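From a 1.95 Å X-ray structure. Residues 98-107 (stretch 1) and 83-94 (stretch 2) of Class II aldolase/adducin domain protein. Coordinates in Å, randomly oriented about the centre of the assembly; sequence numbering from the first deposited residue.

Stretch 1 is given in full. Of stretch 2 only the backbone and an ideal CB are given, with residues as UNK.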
ATOM      1  N   ASP A  98      12.238 -24.244  27.006  1.00 40.58           N
ATOM      2  CA  ASP A  98      11.970 -22.832  26.737  1.00 41.40           C
ATOM      3  C   ASP A  98      13.199 -21.980  27.026  1.00 42.44           C
ATOM      4  O   ASP A  98      13.389 -21.533  28.162  1.00 42.26           O
ATOM      5  CB  ASP A  98      10.796 -22.318  27.565  1.00 41.47           C
ATOM      6  CG  ASP A  98      10.506 -20.837  27.327  1.00 41.61           C
ATOM      7  OD1 ASP A  98      11.100 -20.228  26.402  1.00 40.34           O
ATOM      8  OD2 ASP A  98       9.665 -20.281  28.069  1.00 42.99           O
ATOM      9  N   PRO A  99      14.020 -21.721  25.992  1.00 43.09           N
ATOM     10  CA  PRO A  99      15.247 -20.939  26.186  1.00 43.86           C
ATOM     11  C   PRO A  99      14.992 -19.476  26.588  1.00 44.23           C
ATOM     12  O   PRO A  99      15.932 -18.787  26.969  1.00 44.62           O
ATOM     13  CB  PRO A  99      15.925 -21.005  24.804  1.00 43.90           C
ATOM     14  CG  PRO A  99      15.313 -22.192  24.127  1.00 43.32           C
ATOM     15  CD  PRO A  99      13.886 -22.177  24.595  1.00 42.79           C
ATOM     16  N   THR A 100      13.743 -19.008  26.506  1.00 43.95           N
ATOM     17  CA  THR A 100      13.436 -17.592  26.791  1.00 43.91           C
ATOM     18  C   THR A 100      12.896 -17.325  28.190  1.00 44.48           C
ATOM     19  O   THR A 100      12.978 -16.202  28.688  1.00 45.20           O
ATOM     20  CB  THR A 100      12.401 -17.017  25.805  1.00 43.55           C
ATOM     21  OG1 THR A 100      11.098 -17.527  26.124  1.00 42.90           O
ATOM     22  CG2 THR A 100      12.749 -17.392  24.366  1.00 43.14           C
ATOM     23  N   GLY A 101      12.297 -18.339  28.808  1.00 44.24           N
ATOM     24  CA  GLY A 101      11.584 -18.150  30.066  1.00 43.61           C
ATOM     25  C   GLY A 101      10.268 -17.394  29.905  1.00 42.61           C
ATOM     26  O   GLY A 101       9.643 -17.023  30.898  1.00 43.07           O
ATOM     27  N   LEU A 102       9.857 -17.147  28.667  1.00 40.54           N
ATOM     28  CA  LEU A 102       8.605 -16.421  28.391  1.00 38.86           C
ATOM     29  C   LEU A 102       7.406 -17.338  28.226  1.00 37.51           C
ATOM     30  O   LEU A 102       6.267 -16.886  28.226  1.00 37.17           O
ATOM     31  CB  LEU A 102       8.731 -15.544  27.137  1.00 38.45           C
ATOM     32  CG  LEU A 102       9.730 -14.381  27.132  1.00 38.97           C
ATOM     33  CD1 LEU A 102       9.887 -13.820  25.721  1.00 38.85           C
ATOM     34  CD2 LEU A 102       9.318 -13.282  28.110  1.00 39.08           C
ATOM     35  N   GLY A 103       7.669 -18.628  28.054  1.00 36.82           N
ATOM     36  CA  GLY A 103       6.614 -19.590  27.762  1.00 35.27           C
ATOM     37  C   GLY A 103       5.950 -19.289  26.438  1.00 34.38           C
ATOM     38  O   GLY A 103       6.518 -18.593  25.584  1.00 34.47           O
ATOM     39  N   ILE A 104       4.742 -19.806  26.261  1.00 33.39           N
ATOM     40  CA  ILE A 104       4.053 -19.696  24.988  1.00 32.71           C
ATOM     41  C   ILE A 104       2.686 -19.107  25.208  1.00 32.83           C
ATOM     42  O   ILE A 104       2.236 -18.994  26.328  1.00 32.86           O
ATOM     43  CB  ILE A 104       3.892 -21.086  24.268  1.00 32.59           C
ATOM     44  CG1 ILE A 104       2.951 -22.028  25.047  1.00 33.02           C
ATOM     45  CG2 ILE A 104       5.260 -21.724  24.013  1.00 32.32           C
ATOM     46  CD1 ILE A 104       2.330 -23.176  24.179  1.00 34.37           C
ATOM     47  N   ASN A 105       2.042 -18.710  24.126  1.00 33.11           N
ATOM     48  CA  ASN A 105       0.637 -18.369  24.186  1.00 34.26           C
ATOM     49  C   ASN A 105      -0.128 -19.671  24.175  1.00 34.72           C
ATOM     50  O   ASN A 105      -0.380 -20.251  23.112  1.00 34.29           O
ATOM     51  CB  ASN A 105       0.235 -17.541  22.975  1.00 34.05           C
ATOM     52  CG  ASN A 105      -1.231 -17.210  22.962  1.00 35.29           C
ATOM     53  OD1 ASN A 105      -2.002 -17.693  23.793  1.00 36.36           O
ATOM     54  ND2 ASN A 105      -1.628 -16.366  22.016  1.00 36.16           N
ATOM     55  N   TYR A 106      -0.488 -20.125  25.365  1.00 35.92           N
ATOM     56  CA  TYR A 106      -1.100 -21.435  25.529  1.00 37.37           C
ATOM     57  C   TYR A 106      -2.411 -21.569  24.744  1.00 37.31           C
ATOM     58  O   TYR A 106      -2.662 -22.606  24.127  1.00 37.72           O
ATOM     59  CB  TYR A 106      -1.343 -21.691  27.006  1.00 38.17           C
ATOM     60  CG  TYR A 106      -1.645 -23.118  27.386  1.00 41.39           C
ATOM     61  CD1 TYR A 106      -2.966 -23.590  27.410  1.00 42.85           C
ATOM     62  CD2 TYR A 106      -0.618 -23.983  27.783  1.00 42.81           C
ATOM     63  CE1 TYR A 106      -3.251 -24.892  27.802  1.00 45.50           C
ATOM     64  CE2 TYR A 106      -0.891 -25.288  28.168  1.00 44.54           C
ATOM     65  CZ  TYR A 106      -2.206 -25.735  28.178  1.00 45.79           C
ATOM     66  OH  TYR A 106      -2.470 -27.021  28.564  1.00 46.80           O
ATOM     67  N   ALA A 107      -3.227 -20.520  24.753  1.00 36.85           N
ATOM     68  CA  ALA A 107      -4.518 -20.555  24.067  1.00 36.75           C
ATOM     69  C   ALA A 107      -4.363 -20.513  22.538  1.00 36.14           C
ATOM     70  O   ALA A 107      -5.153 -21.123  21.807  1.00 36.41           O
ATOM     71  CB  ALA A 107      -5.398 -19.414  24.556  1.00 37.70           C
ATOM     72  N   UNK A  83      16.250 -19.314  15.547  1.00 32.27           N
ATOM     73  CA  UNK A  83      16.413 -20.747  15.806  1.00 33.13           C
ATOM     74  C   UNK A  83      16.580 -21.035  17.292  1.00 34.07           C
ATOM     75  O   UNK A  83      15.938 -21.936  17.829  1.00 34.33           O
ATOM     76  CB  UNK A  83      17.617 -21.291  15.035  1.00 33.13           C
ATOM     77  N   UNK A  84      17.435 -20.256  17.957  1.00 35.39           N
ATOM     78  CA  UNK A  84      17.673 -20.411  19.381  1.00 36.14           C
ATOM     79  C   UNK A  84      16.525 -20.065  20.326  1.00 35.42           C
ATOM     80  O   UNK A  84      16.498 -20.570  21.438  1.00 36.11           O
ATOM     81  CB  UNK A  84      18.878 -19.547  19.759  1.00 36.14           C
ATOM     82  N   UNK A  85      15.583 -19.215  19.933  1.00 33.89           N
ATOM     83  CA  UNK A  85      14.587 -18.787  20.929  1.00 32.20           C
ATOM     84  C   UNK A  85      13.183 -19.386  20.770  1.00 30.88           C
ATOM     85  O   UNK A  85      12.262 -19.103  21.561  1.00 30.80           O
ATOM     86  CB  UNK A  85      14.468 -17.262  20.881  1.00 32.20           C
ATOM     87  N   UNK A  86      13.037 -20.256  19.775  1.00 29.12           N
ATOM     88  CA  UNK A  86      11.780 -20.954  19.590  1.00 27.60           C
ATOM     89  C   UNK A  86      11.555 -21.815  20.816  1.00 27.50           C
ATOM     90  O   UNK A  86      12.512 -22.192  21.508  1.00 27.29           O
ATOM     91  CB  UNK A  86      11.779 -21.790  18.309  1.00 27.60           C
ATOM     92  N   UNK A  87      10.291 -22.090  21.108  1.00 26.50           N
ATOM     93  CA  UNK A  87       9.983 -22.882  22.281  1.00 26.97           C
ATOM     94  C   UNK A  87       9.537 -24.279  21.871  1.00 27.39           C
ATOM     95  O   UNK A  87       8.670 -24.427  20.988  1.00 27.59           O
ATOM     96  CB  UNK A  87       8.905 -22.198  23.124  1.00 26.97           C
ATOM     97  N   UNK A  88      10.097 -25.286  22.541  1.00 28.60           N
ATOM     98  CA  UNK A  88       9.699 -26.678  22.334  1.00 29.79           C
ATOM     99  C   UNK A  88       8.662 -27.088  23.357  1.00 30.23           C
ATOM    100  O   UNK A  88       8.903 -27.017  24.576  1.00 30.25           O
ATOM    101  CB  UNK A  88      10.911 -27.608  22.409  1.00 29.79           C
ATOM    102  N   UNK A  89       7.511 -27.516  22.844  1.00 29.73           N
ATOM    103  CA  UNK A  89       6.382 -27.921  23.681  1.00 30.05           C
ATOM    104  C   UNK A  89       5.886 -29.323  23.264  1.00 30.29           C
ATOM    105  O   UNK A  89       6.184 -29.785  22.154  1.00 29.67           O
ATOM    106  CB  UNK A  89       5.249 -26.897  23.579  1.00 30.05           C
ATOM    107  N   UNK A  90       5.147 -29.985  24.155  1.00 30.72           N
ATOM    108  CA  UNK A  90       4.554 -31.300  23.844  1.00 32.14           C
ATOM    109  C   UNK A  90       3.194 -31.054  23.200  1.00 32.45           C
ATOM    110  O   UNK A  90       2.831 -29.907  22.971  1.00 31.89           O
ATOM    111  CB  UNK A  90       4.420 -32.171  25.095  1.00 32.14           C
ATOM    112  N   UNK A  91       2.443 -32.110  22.914  1.00 34.12           N
ATOM    113  CA  UNK A  91       1.134 -31.962  22.278  1.00 36.01           C
ATOM    114  C   UNK A  91       0.130 -31.143  23.107  1.00 37.52           C
ATOM    115  O   UNK A  91      -0.789 -30.542  22.554  1.00 38.73           O
ATOM    116  CB  UNK A  91       0.548 -33.348  22.002  1.00 36.01           C
ATOM    117  N   UNK A  92       0.330 -31.072  24.418  1.00 38.67           N
ATOM    118  CA  UNK A  92      -0.554 -30.293  25.304  1.00 39.67           C
ATOM    119  C   UNK A  92      -0.187 -28.825  25.420  1.00 39.02           C
ATOM    120  O   UNK A  92      -0.960 -28.042  25.959  1.00 39.56           O
ATOM    121  CB  UNK A  92      -0.549 -30.910  26.704  1.00 39.67           C
ATOM    122  N   UNK A  93       0.996 -28.462  24.940  1.00 37.95           N
ATOM    123  CA  UNK A  93       1.510 -27.115  25.105  1.00 37.34           C
ATOM    124  C   UNK A  93       2.371 -26.921  26.337  1.00 37.55           C
ATOM    125  O   UNK A  93       2.713 -25.786  26.680  1.00 37.81           O
ATOM    126  CB  UNK A  93       0.341 -26.129  25.152  1.00 37.34           C
ATOM    127  N   UNK A  94       2.722 -28.020  27.006  1.00 37.76           N
ATOM    128  CA  UNK A  94       3.587 -27.954  28.175  1.00 38.14           C
ATOM    129  C   UNK A  94       5.010 -27.722  27.680  1.00 37.54           C
ATOM    130  O   UNK A  94       5.451 -28.364  26.743  1.00 37.21           O
ATOM    131  CB  UNK A  94       3.489 -29.225  29.021  1.00 38.14           C
TER

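Positions 83 and 84 have ideal CB atoms with nothing of stretch 1 within 5.5 Å, so stretch 1 sets no preference. They are Ala83 and Ser84; the latter meets stretch 1 through its backbone, Ser84 O lying 3.4 Å from Pro99 CG.

At position 85 CA-to-CB runs sideways, and the ideal CB is 3.9 Å from Thr100 CG2. A methyl group is all that is offered, so small or medium side chains, polar or apolar, would suit if they turn outward. The residue is Asn85: its CB packs 3.7 Å from Thr100 CG2, while its end leads away to partners elsewhere in the structure. Its carbonyl is closer still, with Asn85 O 3.3 Å from Thr100 CG2.

Position 86 points away, leaving the choice open. It is Leu86, whose carbonyl O sits 3.4 Å from Pro99 CD.

Position 87 is the most constrained of the strand. Its CA lies 4.9 Å from Asp98 CA, and its ideal CB is 3.8 Å from Ile104 CG2 and 4.4 Å from Asp98 OD1. The methyl favours a compact apolar group; the carboxylate could tempt a donor, but Asp98 OD1 already accepts from Thr100 N (2.9 Å) and Thr100 OG1 (2.7 Å). Valine, isoleucine or threonine are reasonable. Val87 (chi1 t) places CG1 3.7 Å from Ile104 CG2 and CG2 3.5 Å from Asp98 OD1.

Position 88 is sideways with no neighbour in reach, permitting almost anything; Lys88 extends away.

Position 89 points toward stretch 1, with Ile104 CD1 4.8 Å from the ideal CB. An aliphatic side chain is expected. In Val89 (m), CG1 reaches 3.8 Å from Ile104 CG2, so the same methyl touches both valines.

Positions 90 to 93 form a type I turn. Position 90 has no stretch 1 atom near its CB, but a short acceptor could reach the amides of the turn: aspartate, asparagine or serine. Asp90 OD1 accepts from the backbone N of position 94 (2.9 Å) and, weakly, from the backbone N of position 92 (2.9 Å). Position 91 is out of reach and holds Ile91.

At position 92 the ideal CB is 4.7 Å from Tyr106 OH, and polar residues fit. Asp92 turns its carboxylate away; its backbone O lies 3.2 Å from Tyr106 OH.

Position 93 has phi/psi of 92/10, and a CB would come 3.4 Å from Tyr106 CE2 and jam against the preceding carbonyl. Glycine is indicated on both counts; Gly93 O lies 3.6 Å from Ile104 CD1.

Position 94 points away, with several choices possible. Thr94 OG1 accepts from a water (2.6 Å) that is also 2.9 Å from Tyr106 OH.

Stretch 2, residues 83-94: ASNLVKVDIDGT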
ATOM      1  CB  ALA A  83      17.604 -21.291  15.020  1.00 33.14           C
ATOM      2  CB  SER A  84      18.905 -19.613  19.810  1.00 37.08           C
ATOM      3  OG  SER A  84      20.078 -20.281  19.407  1.00 38.38           O
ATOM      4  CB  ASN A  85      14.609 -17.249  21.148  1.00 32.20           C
ATOM      5  CG  ASN A  85      14.022 -16.442  19.987  1.00 32.06           C
ATOM      6  OD1 ASN A  85      13.178 -16.913  19.200  1.00 31.37           O
ATOM      7  ND2 ASN A  85      14.436 -15.181  19.914  1.00 32.44           N
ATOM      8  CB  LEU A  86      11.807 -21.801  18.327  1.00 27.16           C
ATOM      9  CG  LEU A  86      11.595 -20.950  17.082  1.00 26.01           C
ATOM     10  CD1 LEU A  86      12.194 -21.664  15.909  1.00 24.67           C
ATOM     11  CD2 LEU A  86      10.083 -20.670  16.867  1.00 24.19           C
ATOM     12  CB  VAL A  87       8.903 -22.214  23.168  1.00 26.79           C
ATOM     13  CG1 VAL A  87       8.743 -22.971  24.481  1.00 27.41           C
ATOM     14  CG2 VAL A  87       9.237 -20.756  23.431  1.00 25.97           C
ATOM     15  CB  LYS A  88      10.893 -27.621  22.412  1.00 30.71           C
ATOM     16  CG  LYS A  88      10.529 -29.077  22.057  1.00 32.32           C
ATOM     17  CD  LYS A  88      11.765 -29.898  21.718  1.00 34.58           C
ATOM     18  CE  LYS A  88      12.563 -30.247  22.962  1.00 36.70           C
ATOM     19  NZ  LYS A  88      13.728 -31.100  22.597  1.00 36.95           N
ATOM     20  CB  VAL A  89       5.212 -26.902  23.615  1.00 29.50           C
ATOM     21  CG1 VAL A  89       5.659 -25.511  24.110  1.00 30.02           C
ATOM     22  CG2 VAL A  89       4.628 -26.807  22.213  1.00 29.86           C
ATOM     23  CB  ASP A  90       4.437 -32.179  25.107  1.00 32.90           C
ATOM     24  CG  ASP A  90       3.571 -31.549  26.207  1.00 34.21           C
ATOM     25  OD1 ASP A  90       2.734 -30.669  25.918  1.00 34.76           O
ATOM     26  OD2 ASP A  90       3.730 -31.953  27.381  1.00 36.71           O
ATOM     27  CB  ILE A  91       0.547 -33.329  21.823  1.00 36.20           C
ATOM     28  CG1 ILE A  91      -0.522 -33.147  20.734  1.00 37.19           C
ATOM     29  CG2 ILE A  91       0.029 -34.153  23.022  1.00 37.37           C
ATOM     30  CD1 ILE A  91      -0.038 -32.380  19.472  1.00 36.88           C
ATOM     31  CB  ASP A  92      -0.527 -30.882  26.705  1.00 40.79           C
ATOM     32  CG  ASP A  92      -1.016 -32.288  26.736  1.00 43.07           C
ATOM     33  OD1 ASP A  92      -1.902 -32.603  25.910  1.00 45.06           O
ATOM     34  OD2 ASP A  92      -0.523 -33.068  27.581  1.00 44.05           O
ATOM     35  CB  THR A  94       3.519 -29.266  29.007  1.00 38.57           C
ATOM     36  OG1 THR A  94       2.157 -29.543  29.350  1.00 39.32           O
ATOM     37  CG2 THR A  94       4.362 -29.179  30.300  1.00 39.13           C
TER
HETATM   38  O   HOH W   1      -0.236 -28.463  29.691  1.00 45.72           O
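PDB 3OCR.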